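PDB 6IEV: designed protein from Trypanosoma brucei, which is of unknown function but adopts a thioredoxin fold and serves in studies of how partly buried hydrophobic side chains may affect stability at high temperatures. Local coordinates for residues I43-P48 / V75-N80; S21-M26 / D71-D76; N38-I43 / I97-E102. All blocks are in the same frame, centred on the assembly; numbering follows the deposited sequence.

From the N terminus, S21-M26 comes first, and interaction 2 closes a long loop by pairing this short edge strand with D71-D76. N38-I43 and I43-P48 cover the two ends of strand 40-46 and the loops beside them, and I43 belongs to both. The C-terminal end of the strand is met by V75-N80 in interaction 1, a loop nested within the longer one that interaction 3 closes at I97-E102. Interactions 2 and 3 cross, because their segments alternate along the chain. Interactions 1 and 2 end on the same strand, 70-76, and share V75 and D76. Together the three contacts join strands 23-24, 70-76, 40-46 and 94-99, in that order, into one mixed sheet.

Interaction 1 of 3, residues I43-P48 / V75-N80; sequences IVFTLP and VDTSTN
F45 and T46 pair with V75 and D76 as neighbouring parallel strands in the middle of the sheet, at the C-terminal ends of strands 40-46 and 70-76. The backbone bonds straddle F45: V75 N donates to V44 O at 2.8 Å, and T46 N donates to V75 O at 3.0 Å. Beyond the last paired residues the hydrogen bonding continues one step further, as T77 N reaches T46 O at 2.9 Å. T77 OG1, between its own backbone N and carbonyl carbon (chi1 66°), adds a weak bond to the same T46 oxygen. That torsion leaves T77 CG2 anti to the carbonyl carbon, where it meets F45 CB and lies at the edge of the F45 ring, near its plane.

On the face of the sheet that carries F45 and V75, the two side chains run side by side, F45 CD2 lying 3.9 Å from V75 CB. V75 CG1 also lies against F45 CD2, while V75 CG2 is turned to I43 CG2 at 3.7 Å, and L31 of helix 28-35 packs on I43 and V75. Helix 53-66 covers the opposite face at V44. Past the strands the side chains of L47 and T77 cross at about a right angle, L47 CD2 approaching T77 OG1 to 3.3 Å, and V92 touches both.

D76 OD1 bridges the turn that follows the strand: the bond from S78 N to OD1 (2.8 Å) makes an Asx turn, and S78 OG adds a second bond to the same oxygen, from the same face of the carboxylate. Strand 40-46, helix 53-66 and strand 70-76 form a beta-alpha-beta unit, and the loop begun by L47 and P48 probably corresponds to the one that leads into the CXXC motif in thioredoxins.

Interaction 2 of 3, residues S21-M26 / D71-D76; sequences SPHVIM and DTYSVD
H23 and V24 form the short edge strand of the sheet, laid parallel to Y73 and S74 of strand 70-76. H23 straddles Y73: H23 N donates to T72 O at 3.1 Å, while H23 O accepts from S74 N, also at 3.1 Å. The next bond, I25 N to S74 O at 2.9 Å, is the straightest of the three (171° at the hydrogen). Just ahead of the strand, the cis peptide between S21 and P22 precedes a close approach of P22 CA to T72 OG1, 3.3 Å.

This is the first strand of the thioredoxin-type order 1-3-2-4-5, with helices on both faces of the sheet. On the face of the sheet that carries H23 and Y73, H23 has CG anti to its backbone N (chi1 171°), and its CD2 lies 4.0 Å from Y73 CD1, which sits at the edge of the imidazole. H23 NE2 is hydrogen-bonded to E30 of helix 28-35. I25 crosses the same tyrosine obliquely, its CD1 3.9 Å from Y73 CD1, and I25 CB presses on V75 CG2 at 3.8 Å, with L31 of that helix touching both residues. On the other face, helix 53-66 touches P22 and S74 through K57.

Beyond the last direct bond, a water donates to I25 O and accepts from D76 N at 2.8 Å. At the opposite end, ahead of H23, another water donates to S21 OG, itself hydrogen-bonded to K19 O, and accepts from T72 N.

Interaction 3 of 3, residues N38-I43 / I97-E102; sequences NRISVI and IEKGGE
S41 and E98 face each other as the hydrogen-bonded pair of two antiparallel strands, 40-46 and 94-99. The pair is closed by two backbone bonds, S41 N to E98 O and E98 N to S41 O, each 2.8 Å. Each oxygen also receives a CA-H contact from the residue next to the pair. I40 CA lies 3.3 Å from E98 O, and I97 CA lies 3.3 Å from S41 O.

The apolar contacts lie on the face carrying I40, V42 and I97. I40 and I97 both have CG2 anti to the backbone N, and these two methyls meet at 3.7 Å. I40 CG1 rests against the aliphatic part of K99, 3.8 Å from its CD. Helix 112-123 covers this face, L115 touching both V42 and I97. On the other face I43 CD1 comes up to E98 CG, beside T35 of helix 28-35.

The polar side-chain contact belongs to K99. Its CG is anti to the backbone N (chi1 175°), and after bends at chi3 and chi4 NZ donates to N38 O at 2.9 Å. The ammonium lies in the plane of that carbonyl, on a lone pair, so a lysine of one strand grips the loop before the other. The carboxylate of E98 is engaged by Y87 OH, and R39, whose side chain leaves the backbone away from 97-102, forms a salt bridge through NE with D71 of strand 70-76.

Past K99 the chain reverses in a type I' turn, with G100 and G101 at positive phi; K99 N bonds to E102 O and E102 N to K99 O, each at 3.0 Å. The pairing of 40-46 with 94-99 is where the parallel part of the mixed sheet meets the antiparallel hairpin 94-99/102-108, as in the thioredoxin fold.

Interaction 1 of 3, residues I43-P48 / V75-N80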
ATOM      1  N   ILE A  43      -6.414   9.072 -14.577  1.00 39.34           N
ATOM      2  CA  ILE A  43      -6.068   9.017 -15.995  1.00 40.73           C
ATOM      3  C   ILE A  43      -4.769   9.771 -16.203  1.00 37.70           C
ATOM      4  O   ILE A  43      -4.651  10.933 -15.802  1.00 46.87           O
ATOM      5  CB  ILE A  43      -7.170   9.615 -16.886  1.00 38.41           C
ATOM      6  CG1 ILE A  43      -8.539   9.109 -16.449  1.00 38.31           C
ATOM      7  CG2 ILE A  43      -6.899   9.312 -18.361  1.00 34.88           C
ATOM      8  CD1 ILE A  43      -9.608  10.182 -16.575  1.00 42.82           C
ATOM      9  N   VAL A  44      -3.802   9.119 -16.817  1.00 36.01           N
ATOM     10  CA  VAL A  44      -2.570   9.776 -17.212  1.00 36.11           C
ATOM     11  C   VAL A  44      -2.651  10.053 -18.713  1.00 39.12           C
ATOM     12  O   VAL A  44      -2.962   9.155 -19.510  1.00 37.84           O
ATOM     13  CB  VAL A  44      -1.332   8.935 -16.850  1.00 38.38           C
ATOM     14  CG1 VAL A  44      -1.257   7.658 -17.655  1.00 34.31           C
ATOM     15  CG2 VAL A  44      -0.078   9.748 -17.056  1.00 38.91           C
ATOM     16  N   PHE A  45      -2.437  11.310 -19.085  1.00 33.74           N
ATOM     17  CA  PHE A  45      -2.356  11.732 -20.483  1.00 41.22           C
ATOM     18  C   PHE A  45      -0.887  11.898 -20.836  1.00 42.21           C
ATOM     19  O   PHE A  45      -0.231  12.794 -20.300  1.00 41.68           O
ATOM     20  CB  PHE A  45      -3.090  13.062 -20.696  1.00 42.66           C
ATOM     21  CG  PHE A  45      -4.579  12.973 -20.522  1.00 46.68           C
ATOM     22  CD1 PHE A  45      -5.149  12.998 -19.251  1.00 47.43           C
ATOM     23  CD2 PHE A  45      -5.413  12.863 -21.630  1.00 43.48           C
ATOM     24  CE1 PHE A  45      -6.529  12.909 -19.089  1.00 48.27           C
ATOM     25  CE2 PHE A  45      -6.780  12.777 -21.483  1.00 36.97           C
ATOM     26  CZ  PHE A  45      -7.347  12.794 -20.215  1.00 47.77           C
ATOM     27  N   THR A  46      -0.391  11.094 -21.777  1.00 40.78           N
ATOM     28  CA  THR A  46       1.033  11.047 -22.089  1.00 50.08           C
ATOM     29  C   THR A  46       1.263  11.123 -23.589  1.00 55.94           C
ATOM     30  O   THR A  46       0.327  11.135 -24.391  1.00 61.97           O
ATOM     31  CB  THR A  46       1.713   9.771 -21.579  1.00 54.32           C
ATOM     32  OG1 THR A  46       1.134   8.632 -22.230  1.00 63.15           O
ATOM     33  CG2 THR A  46       1.562   9.647 -20.098  1.00 56.72           C
ATOM     34  N   LEU A  47       2.545  11.195 -23.940  1.00 56.93           N
ATOM     35  CA  LEU A  47       3.117  11.042 -25.268  1.00 64.10           C
ATOM     36  C   LEU A  47       3.831   9.702 -25.376  1.00 70.18           C
ATOM     37  O   LEU A  47       4.162   9.091 -24.354  1.00 76.68           O
ATOM     38  CB  LEU A  47       4.066  12.205 -25.574  1.00 67.77           C
ATOM     39  CG  LEU A  47       3.183  13.357 -26.055  1.00 71.86           C
ATOM     40  CD1 LEU A  47       4.001  14.575 -26.465  1.00 86.39           C
ATOM     41  CD2 LEU A  47       2.258  12.894 -27.188  1.00 74.62           C
ATOM     42  N   PRO A  48       4.067   9.185 -26.607  1.00 76.59           N
ATOM     43  CA  PRO A  48       4.411   7.760 -26.741  1.00 88.23           C
ATOM     44  C   PRO A  48       5.611   7.330 -25.913  1.00111.54           C
ATOM     45  O   PRO A  48       5.440   6.514 -24.995  1.00119.74           O
ATOM     46  CB  PRO A  48       4.701   7.610 -28.242  1.00 80.47           C
ATOM     47  CG  PRO A  48       4.952   9.011 -28.731  1.00 81.25           C
ATOM     48  CD  PRO A  48       4.027   9.849 -27.921  1.00 77.13           C
ATOM     49  N   VAL A  75      -3.869   7.484 -21.545  1.00 38.04           N
ATOM     50  CA  VAL A  75      -4.363   8.014 -22.807  1.00 38.92           C
ATOM     51  C   VAL A  75      -3.190   8.592 -23.583  1.00 42.96           C
ATOM     52  O   VAL A  75      -2.573   9.568 -23.147  1.00 40.70           O
ATOM     53  CB  VAL A  75      -5.451   9.074 -22.592  1.00 45.05           C
ATOM     54  CG1 VAL A  75      -5.801   9.734 -23.949  1.00 36.04           C
ATOM     55  CG2 VAL A  75      -6.668   8.429 -21.930  1.00 34.42           C
ATOM     56  N   ASP A  76      -2.880   8.000 -24.728  1.00 35.50           N
ATOM     57  CA  ASP A  76      -1.825   8.550 -25.572  1.00 41.41           C
ATOM     58  C   ASP A  76      -2.405   9.711 -26.382  1.00 41.23           C
ATOM     59  O   ASP A  76      -3.158   9.486 -27.333  1.00 41.00           O
ATOM     60  CB  ASP A  76      -1.254   7.452 -26.467  1.00 44.22           C
ATOM     61  CG  ASP A  76      -0.317   7.993 -27.567  1.00 58.23           C
ATOM     62  OD1 ASP A  76       0.003   9.208 -27.605  1.00 61.58           O
ATOM     63  OD2 ASP A  76       0.074   7.184 -28.433  1.00 61.30           O
ATOM     64  N   THR A  77      -2.026  10.949 -26.039  1.00 42.13           N
ATOM     65  CA  THR A  77      -2.620  12.103 -26.708  1.00 44.55           C
ATOM     66  C   THR A  77      -2.249  12.187 -28.182  1.00 49.07           C
ATOM     67  O   THR A  77      -2.969  12.848 -28.937  1.00 56.26           O
ATOM     68  CB  THR A  77      -2.231  13.433 -26.047  1.00 45.91           C
ATOM     69  OG1 THR A  77      -0.826  13.657 -26.196  1.00 46.35           O
ATOM     70  CG2 THR A  77      -2.610  13.435 -24.593  1.00 40.99           C
ATOM     71  N   SER A  78      -1.149  11.560 -28.611  1.00 43.86           N
ATOM     72  CA  SER A  78      -0.757  11.702 -30.013  1.00 46.68           C
ATOM     73  C   SER A  78      -1.684  10.930 -30.938  1.00 45.36           C
ATOM     74  O   SER A  78      -1.714  11.219 -32.135  1.00 46.97           O
ATOM     75  CB  SER A  78       0.689  11.249 -30.238  1.00 43.01           C
ATOM     76  OG  SER A  78       0.753   9.842 -30.371  1.00 54.21           O
ATOM     77  N   THR A  79      -2.377   9.908 -30.427  1.00 46.29           N
ATOM     78  CA  THR A  79      -3.401   9.186 -31.177  1.00 49.59           C
ATOM     79  C   THR A  79      -4.824   9.437 -30.672  1.00 46.83           C
ATOM     80  O   THR A  79      -5.766   8.849 -31.206  1.00 40.22           O
ATOM     81  CB  THR A  79      -3.101   7.683 -31.155  1.00 54.78           C
ATOM     82  OG1 THR A  79      -2.896   7.248 -29.799  1.00 43.58           O
ATOM     83  CG2 THR A  79      -1.855   7.388 -31.970  1.00 59.61           C
ATOM     84  N   ASN A  80      -5.002  10.271 -29.646  1.00 39.77           N
ATOM     85  CA  ASN A  80      -6.318  10.587 -29.084  1.00 48.26           C
ATOM     86  C   ASN A  80      -6.491  12.100 -28.921  1.00 45.52           C
ATOM     87  O   ASN A  80      -6.620  12.604 -27.807  1.00 44.03           O
ATOM     88  CB  ASN A  80      -6.484   9.904 -27.728  1.00 52.23           C
ATOM     89  CG  ASN A  80      -7.157   8.563 -27.826  1.00 75.15           C
ATOM     90  OD1 ASN A  80      -8.382   8.477 -27.780  1.00 91.56           O
ATOM     91  ND2 ASN A  80      -6.361   7.495 -27.936  1.00 79.03           N
TER

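Interaction 2 of 3, residues S21-M26 / D71-D76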
ATOM      1  N   SER A  21      -3.344  -2.878 -15.487  1.00 64.81           N
ATOM      2  CA  SER A  21      -3.350  -1.475 -15.130  1.00 56.29           C
ATOM      3  C   SER A  21      -2.010  -0.857 -15.485  1.00 55.60           C
ATOM      4  O   SER A  21      -0.988  -1.554 -15.495  1.00 55.02           O
ATOM      5  CB  SER A  21      -3.611  -1.296 -13.624  1.00 50.15           C
ATOM      6  OG  SER A  21      -4.868  -1.828 -13.252  1.00 47.87           O
ATOM      7  N   PRO A  22      -1.994   0.427 -15.875  1.00 56.00           N
ATOM      8  CA  PRO A  22      -3.195   1.185 -16.253  1.00 50.07           C
ATOM      9  C   PRO A  22      -3.831   0.613 -17.521  1.00 45.97           C
ATOM     10  O   PRO A  22      -3.117   0.051 -18.358  1.00 46.18           O
ATOM     11  CB  PRO A  22      -2.665   2.588 -16.520  1.00 42.61           C
ATOM     12  CG  PRO A  22      -1.230   2.388 -16.857  1.00 55.03           C
ATOM     13  CD  PRO A  22      -0.762   1.210 -16.059  1.00 56.04           C
ATOM     14  N   HIS A  23      -5.152   0.670 -17.630  1.00 37.62           N
ATOM     15  CA  HIS A  23      -5.811   0.200 -18.838  1.00 34.98           C
ATOM     16  C   HIS A  23      -5.595   1.228 -19.963  1.00 35.90           C
ATOM     17  O   HIS A  23      -5.842   2.424 -19.776  1.00 34.31           O
ATOM     18  CB  HIS A  23      -7.297  -0.038 -18.575  1.00 29.94           C
ATOM     19  CG  HIS A  23      -8.079  -0.318 -19.823  1.00 41.42           C
ATOM     20  ND1 HIS A  23      -7.785  -1.370 -20.661  1.00 42.74           N
ATOM     21  CD2 HIS A  23      -9.118   0.336 -20.390  1.00 40.27           C
ATOM     22  CE1 HIS A  23      -8.606  -1.352 -21.698  1.00 43.86           C
ATOM     23  NE2 HIS A  23      -9.430  -0.331 -21.554  1.00 44.16           N
ATOM     24  N   VAL A  24      -5.091   0.785 -21.109  1.00 35.46           N
ATOM     25  CA  VAL A  24      -4.841   1.716 -22.211  1.00 40.69           C
ATOM     26  C   VAL A  24      -6.153   2.045 -22.938  1.00 39.81           C
ATOM     27  O   VAL A  24      -6.845   1.153 -23.439  1.00 39.24           O
ATOM     28  CB  VAL A  24      -3.788   1.158 -23.171  1.00 34.94           C
ATOM     29  CG1 VAL A  24      -3.776   1.971 -24.471  1.00 44.21           C
ATOM     30  CG2 VAL A  24      -2.416   1.217 -22.511  1.00 36.92           C
ATOM     31  N   ILE A  25      -6.473   3.338 -23.017  1.00 39.02           N
ATOM     32  CA  ILE A  25      -7.744   3.823 -23.560  1.00 41.16           C
ATOM     33  C   ILE A  25      -7.614   4.073 -25.056  1.00 43.03           C
ATOM     34  O   ILE A  25      -6.635   4.670 -25.521  1.00 53.37           O
ATOM     35  CB  ILE A  25      -8.191   5.102 -22.835  1.00 45.21           C
ATOM     36  CG1 ILE A  25      -8.751   4.744 -21.461  1.00 40.96           C
ATOM     37  CG2 ILE A  25      -9.200   5.884 -23.683  1.00 42.09           C
ATOM     38  CD1 ILE A  25     -10.003   3.878 -21.513  1.00 41.99           C
ATOM     39  N   MET A  26      -8.601   3.615 -25.822  1.00 37.03           N
ATOM     40  CA  MET A  26      -8.560   3.809 -27.268  1.00 39.17           C
ATOM     41  C   MET A  26      -9.340   5.013 -27.789  1.00 38.60           C
ATOM     42  O   MET A  26      -9.032   5.481 -28.883  1.00 38.28           O
ATOM     43  CB  MET A  26      -9.056   2.556 -27.971  1.00 49.03           C
ATOM     44  CG  MET A  26      -7.954   1.579 -28.233  1.00 52.76           C
ATOM     45  SD  MET A  26      -8.690   0.123 -28.925  1.00 56.67           S
ATOM     46  CE  MET A  26     -10.130  -0.038 -27.868  1.00 47.70           C
ATOM     47  N   ASP A  71      -9.493   3.029 -10.224  1.00 45.12           N
ATOM     48  CA  ASP A  71      -9.105   2.522 -11.535  1.00 48.85           C
ATOM     49  C   ASP A  71      -8.164   3.510 -12.208  1.00 39.44           C
ATOM     50  O   ASP A  71      -8.320   4.725 -12.075  1.00 37.77           O
ATOM     51  CB  ASP A  71     -10.336   2.249 -12.409  1.00 50.33           C
ATOM     52  CG  ASP A  71     -11.305   1.227 -11.765  1.00 57.37           C
ATOM     53  OD1 ASP A  71     -10.861   0.116 -11.380  1.00 59.50           O
ATOM     54  OD2 ASP A  71     -12.513   1.541 -11.650  1.00 56.21           O
ATOM     55  N   THR A  72      -7.157   2.983 -12.889  1.00 38.26           N
ATOM     56  CA  THR A  72      -6.144   3.804 -13.521  1.00 38.30           C
ATOM     57  C   THR A  72      -6.213   3.605 -15.026  1.00 40.58           C
ATOM     58  O   THR A  72      -6.417   2.485 -15.504  1.00 37.67           O
ATOM     59  CB  THR A  72      -4.734   3.470 -12.977  1.00 44.50           C
ATOM     60  OG1 THR A  72      -4.376   2.112 -13.288  1.00 39.92           O
ATOM     61  CG2 THR A  72      -4.683   3.673 -11.449  1.00 37.25           C
ATOM     62  N   TYR A  73      -5.996   4.696 -15.766  1.00 35.65           N
ATOM     63  CA  TYR A  73      -6.114   4.696 -17.218  1.00 40.10           C
ATOM     64  C   TYR A  73      -4.973   5.499 -17.823  1.00 38.14           C
ATOM     65  O   TYR A  73      -4.427   6.413 -17.193  1.00 33.25           O
ATOM     66  CB  TYR A  73      -7.468   5.270 -17.679  1.00 39.43           C
ATOM     67  CG  TYR A  73      -8.667   4.521 -17.106  1.00 42.05           C
ATOM     68  CD1 TYR A  73      -9.140   3.352 -17.713  1.00 38.97           C
ATOM     69  CD2 TYR A  73      -9.316   4.975 -15.956  1.00 43.97           C
ATOM     70  CE1 TYR A  73     -10.228   2.665 -17.205  1.00 41.55           C
ATOM     71  CE2 TYR A  73     -10.407   4.286 -15.429  1.00 41.56           C
ATOM     72  CZ  TYR A  73     -10.857   3.137 -16.061  1.00 48.76           C
ATOM     73  OH  TYR A  73     -11.943   2.463 -15.560  1.00 55.40           O
ATOM     74  N   SER A  74      -4.634   5.140 -19.057  1.00 31.76           N
ATOM     75  CA  SER A  74      -3.577   5.768 -19.833  1.00 32.78           C
ATOM     76  C   SER A  74      -4.139   6.236 -21.175  1.00 37.39           C
ATOM     77  O   SER A  74      -4.764   5.454 -21.900  1.00 38.80           O
ATOM     78  CB  SER A  74      -2.446   4.759 -20.081  1.00 36.16           C
ATOM     79  OG  SER A  74      -1.295   5.420 -20.562  1.00 57.17           O
ATOM     80  N   VAL A  75      -3.869   7.484 -21.545  1.00 38.04           N
ATOM     81  CA  VAL A  75      -4.363   8.014 -22.807  1.00 38.92           C
ATOM     82  C   VAL A  75      -3.190   8.592 -23.583  1.00 42.96           C
ATOM     83  O   VAL A  75      -2.573   9.568 -23.147  1.00 40.70           O
ATOM     84  CB  VAL A  75      -5.451   9.074 -22.592  1.00 45.05           C
ATOM     85  CG1 VAL A  75      -5.801   9.734 -23.949  1.00 36.04           C
ATOM     86  CG2 VAL A  75      -6.668   8.429 -21.930  1.00 34.42           C
ATOM     87  N   ASP A  76      -2.880   8.000 -24.728  1.00 35.50           N
ATOM     88  CA  ASP A  76      -1.825   8.550 -25.572  1.00 41.41           C
ATOM     89  C   ASP A  76      -2.405   9.711 -26.382  1.00 41.23           C
ATOM     90  O   ASP A  76      -3.158   9.486 -27.333  1.00 41.00           O
ATOM     91  CB  ASP A  76      -1.254   7.452 -26.467  1.00 44.22           C
ATOM     92  CG  ASP A  76      -0.317   7.993 -27.567  1.00 58.23           C
ATOM     93  OD1 ASP A  76       0.003   9.208 -27.605  1.00 61.58           O
ATOM     94  OD2 ASP A  76       0.074   7.184 -28.433  1.00 61.30           O
TER
HETATM   95  O   HOH W   1      -7.001   0.037 -12.592  1.00 44.98           O
HETATM   96  O   HOH W   2      -4.051   5.487 -25.324  1.00 39.21           O

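Interaction 3 of 3, residues N38-I43 / I97-E102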
ATOM      1  N   ASN A  38     -18.953   5.353 -10.381  1.00 67.81           N
ATOM      2  CA  ASN A  38     -18.821   6.036  -9.103  1.00 63.74           C
ATOM      3  C   ASN A  38     -17.550   5.651  -8.360  1.00 52.93           C
ATOM      4  O   ASN A  38     -17.263   6.230  -7.310  1.00 56.89           O
ATOM      5  CB  ASN A  38     -20.043   5.756  -8.228  1.00 73.43           C
ATOM      6  CG  ASN A  38     -21.130   6.792  -8.412  1.00 92.90           C
ATOM      7  OD1 ASN A  38     -22.290   6.458  -8.666  1.00100.34           O
ATOM      8  ND2 ASN A  38     -20.755   8.067  -8.298  1.00 99.35           N
ATOM      9  N   ARG A  39     -16.749   4.743  -8.909  1.00 52.44           N
ATOM     10  CA  ARG A  39     -15.375   4.600  -8.462  1.00 55.54           C
ATOM     11  C   ARG A  39     -14.541   5.805  -8.885  1.00 56.25           C
ATOM     12  O   ARG A  39     -14.932   6.605  -9.734  1.00 65.16           O
ATOM     13  CB  ARG A  39     -14.757   3.322  -9.023  1.00 56.74           C
ATOM     14  CG  ARG A  39     -15.438   2.055  -8.534  1.00 57.41           C
ATOM     15  CD  ARG A  39     -15.227   0.881  -9.487  1.00 60.06           C
ATOM     16  NE  ARG A  39     -13.836   0.426  -9.533  1.00 54.97           N
ATOM     17  CZ  ARG A  39     -13.269  -0.354  -8.619  1.00 53.55           C
ATOM     18  NH1 ARG A  39     -13.974  -0.783  -7.578  1.00 58.40           N
ATOM     19  NH2 ARG A  39     -12.000  -0.712  -8.747  1.00 45.16           N
ATOM     20  N   ILE A  40     -13.393   5.948  -8.244  1.00 50.73           N
ATOM     21  CA  ILE A  40     -12.440   6.994  -8.575  1.00 40.13           C
ATOM     22  C   ILE A  40     -11.558   6.490  -9.708  1.00 52.07           C
ATOM     23  O   ILE A  40     -10.998   5.386  -9.638  1.00 53.42           O
ATOM     24  CB  ILE A  40     -11.612   7.392  -7.346  1.00 48.13           C
ATOM     25  CG1 ILE A  40     -12.502   8.136  -6.346  1.00 46.53           C
ATOM     26  CG2 ILE A  40     -10.399   8.222  -7.745  1.00 44.74           C
ATOM     27  CD1 ILE A  40     -11.723   8.833  -5.267  1.00 55.45           C
ATOM     28  N   SER A  41     -11.472   7.280 -10.773  1.00 39.27           N
ATOM     29  CA  SER A  41     -10.622   6.992 -11.915  1.00 42.64           C
ATOM     30  C   SER A  41      -9.416   7.928 -11.923  1.00 47.89           C
ATOM     31  O   SER A  41      -9.553   9.139 -11.704  1.00 56.31           O
ATOM     32  CB  SER A  41     -11.412   7.151 -13.221  1.00 47.38           C
ATOM     33  OG  SER A  41     -12.761   6.739 -13.068  1.00 51.77           O
ATOM     34  N   VAL A  42      -8.246   7.380 -12.220  1.00 43.72           N
ATOM     35  CA  VAL A  42      -7.034   8.168 -12.405  1.00 37.24           C
ATOM     36  C   VAL A  42      -6.549   7.977 -13.835  1.00 40.76           C
ATOM     37  O   VAL A  42      -6.286   6.846 -14.258  1.00 44.45           O
ATOM     38  CB  VAL A  42      -5.932   7.747 -11.426  1.00 41.92           C
ATOM     39  CG1 VAL A  42      -4.700   8.604 -11.672  1.00 42.57           C
ATOM     40  CG2 VAL A  42      -6.433   7.811  -9.971  1.00 35.61           C
ATOM     41  N   ILE A  43      -6.414   9.072 -14.577  1.00 39.34           N
ATOM     42  CA  ILE A  43      -6.068   9.017 -15.995  1.00 40.73           C
ATOM     43  C   ILE A  43      -4.769   9.771 -16.203  1.00 37.70           C
ATOM     44  O   ILE A  43      -4.651  10.933 -15.802  1.00 46.87           O
ATOM     45  CB  ILE A  43      -7.170   9.615 -16.886  1.00 38.41           C
ATOM     46  CG1 ILE A  43      -8.539   9.109 -16.449  1.00 38.31           C
ATOM     47  CG2 ILE A  43      -6.899   9.312 -18.361  1.00 34.88           C
ATOM     48  CD1 ILE A  43      -9.608  10.182 -16.575  1.00 42.82           C
ATOM     49  N   ILE A  97      -7.949  13.161 -11.964  1.00 37.44           N
ATOM     50  CA  ILE A  97      -8.687  12.297 -11.053  1.00 43.64           C
ATOM     51  C   ILE A  97     -10.167  12.602 -11.201  1.00 48.57           C
ATOM     52  O   ILE A  97     -10.583  13.755 -11.044  1.00 55.84           O
ATOM     53  CB  ILE A  97      -8.223  12.471  -9.601  1.00 45.57           C
ATOM     54  CG1 ILE A  97      -6.715  12.250  -9.525  1.00 45.47           C
ATOM     55  CG2 ILE A  97      -8.952  11.488  -8.693  1.00 45.75           C
ATOM     56  CD1 ILE A  97      -6.136  12.509  -8.153  1.00 50.76           C
ATOM     57  N   GLU A  98     -10.964  11.569 -11.470  1.00 47.24           N
ATOM     58  CA  GLU A  98     -12.382  11.740 -11.731  1.00 45.94           C
ATOM     59  C   GLU A  98     -13.201  10.786 -10.877  1.00 45.83           C
ATOM     60  O   GLU A  98     -12.737   9.709 -10.491  1.00 46.60           O
ATOM     61  CB  GLU A  98     -12.707  11.501 -13.203  1.00 50.89           C
ATOM     62  CG  GLU A  98     -12.171  12.589 -14.129  1.00 71.45           C
ATOM     63  CD  GLU A  98     -13.200  13.059 -15.137  1.00 79.06           C
ATOM     64  OE1 GLU A  98     -13.333  14.288 -15.324  1.00 86.15           O
ATOM     65  OE2 GLU A  98     -13.874  12.199 -15.740  1.00 85.94           O
ATOM     66  N   LYS A  99     -14.443  11.179 -10.619  1.00 52.43           N
ATOM     67  CA  LYS A  99     -15.416  10.309  -9.976  1.00 52.60           C
ATOM     68  C   LYS A  99     -16.791  10.704 -10.485  1.00 53.80           C
ATOM     69  O   LYS A  99     -17.116  11.893 -10.508  1.00 62.05           O
ATOM     70  CB  LYS A  99     -15.341  10.421  -8.451  1.00 56.95           C
ATOM     71  CG  LYS A  99     -16.400   9.639  -7.703  1.00 63.19           C
ATOM     72  CD  LYS A  99     -16.024   9.492  -6.229  1.00 69.30           C
ATOM     73  CE  LYS A  99     -17.265   9.514  -5.333  1.00 75.70           C
ATOM     74  NZ  LYS A  99     -18.144   8.328  -5.538  1.00 78.99           N
ATOM     75  N   GLY A 100     -17.555   9.727 -10.956  1.00 52.10           N
ATOM     76  CA  GLY A 100     -18.865  10.031 -11.521  1.00 62.00           C
ATOM     77  C   GLY A 100     -18.839  11.084 -12.606  1.00 74.42           C
ATOM     78  O   GLY A 100     -19.729  11.947 -12.662  1.00 85.39           O
ATOM     79  N   GLY A 101     -17.818  11.057 -13.463  1.00 68.93           N
ATOM     80  CA  GLY A 101     -17.714  12.000 -14.557  1.00 69.66           C
ATOM     81  C   GLY A 101     -17.309  13.407 -14.168  1.00 70.92           C
ATOM     82  O   GLY A 101     -17.163  14.257 -15.052  1.00 78.08           O
ATOM     83  N   GLU A 102     -17.090  13.672 -12.897  1.00 65.74           N
ATOM     84  CA  GLU A 102     -16.701  14.988 -12.441  1.00 67.19           C
ATOM     85  C   GLU A 102     -15.237  14.988 -12.023  1.00 67.49           C
ATOM     86  O   GLU A 102     -14.778  14.047 -11.363  1.00 66.23           O
ATOM     87  CB  GLU A 102     -17.575  15.444 -11.266  1.00 81.24           C
ATOM     88  CG  GLU A 102     -19.032  15.698 -11.643  1.00 94.05           C
ATOM     89  CD  GLU A 102     -19.322  17.161 -11.949  1.00106.43           C
ATOM     90  OE1 GLU A 102     -19.807  17.869 -11.039  1.00108.36           O
ATOM     91  OE2 GLU A 102     -19.079  17.600 -13.099  1.00110.69           O
TER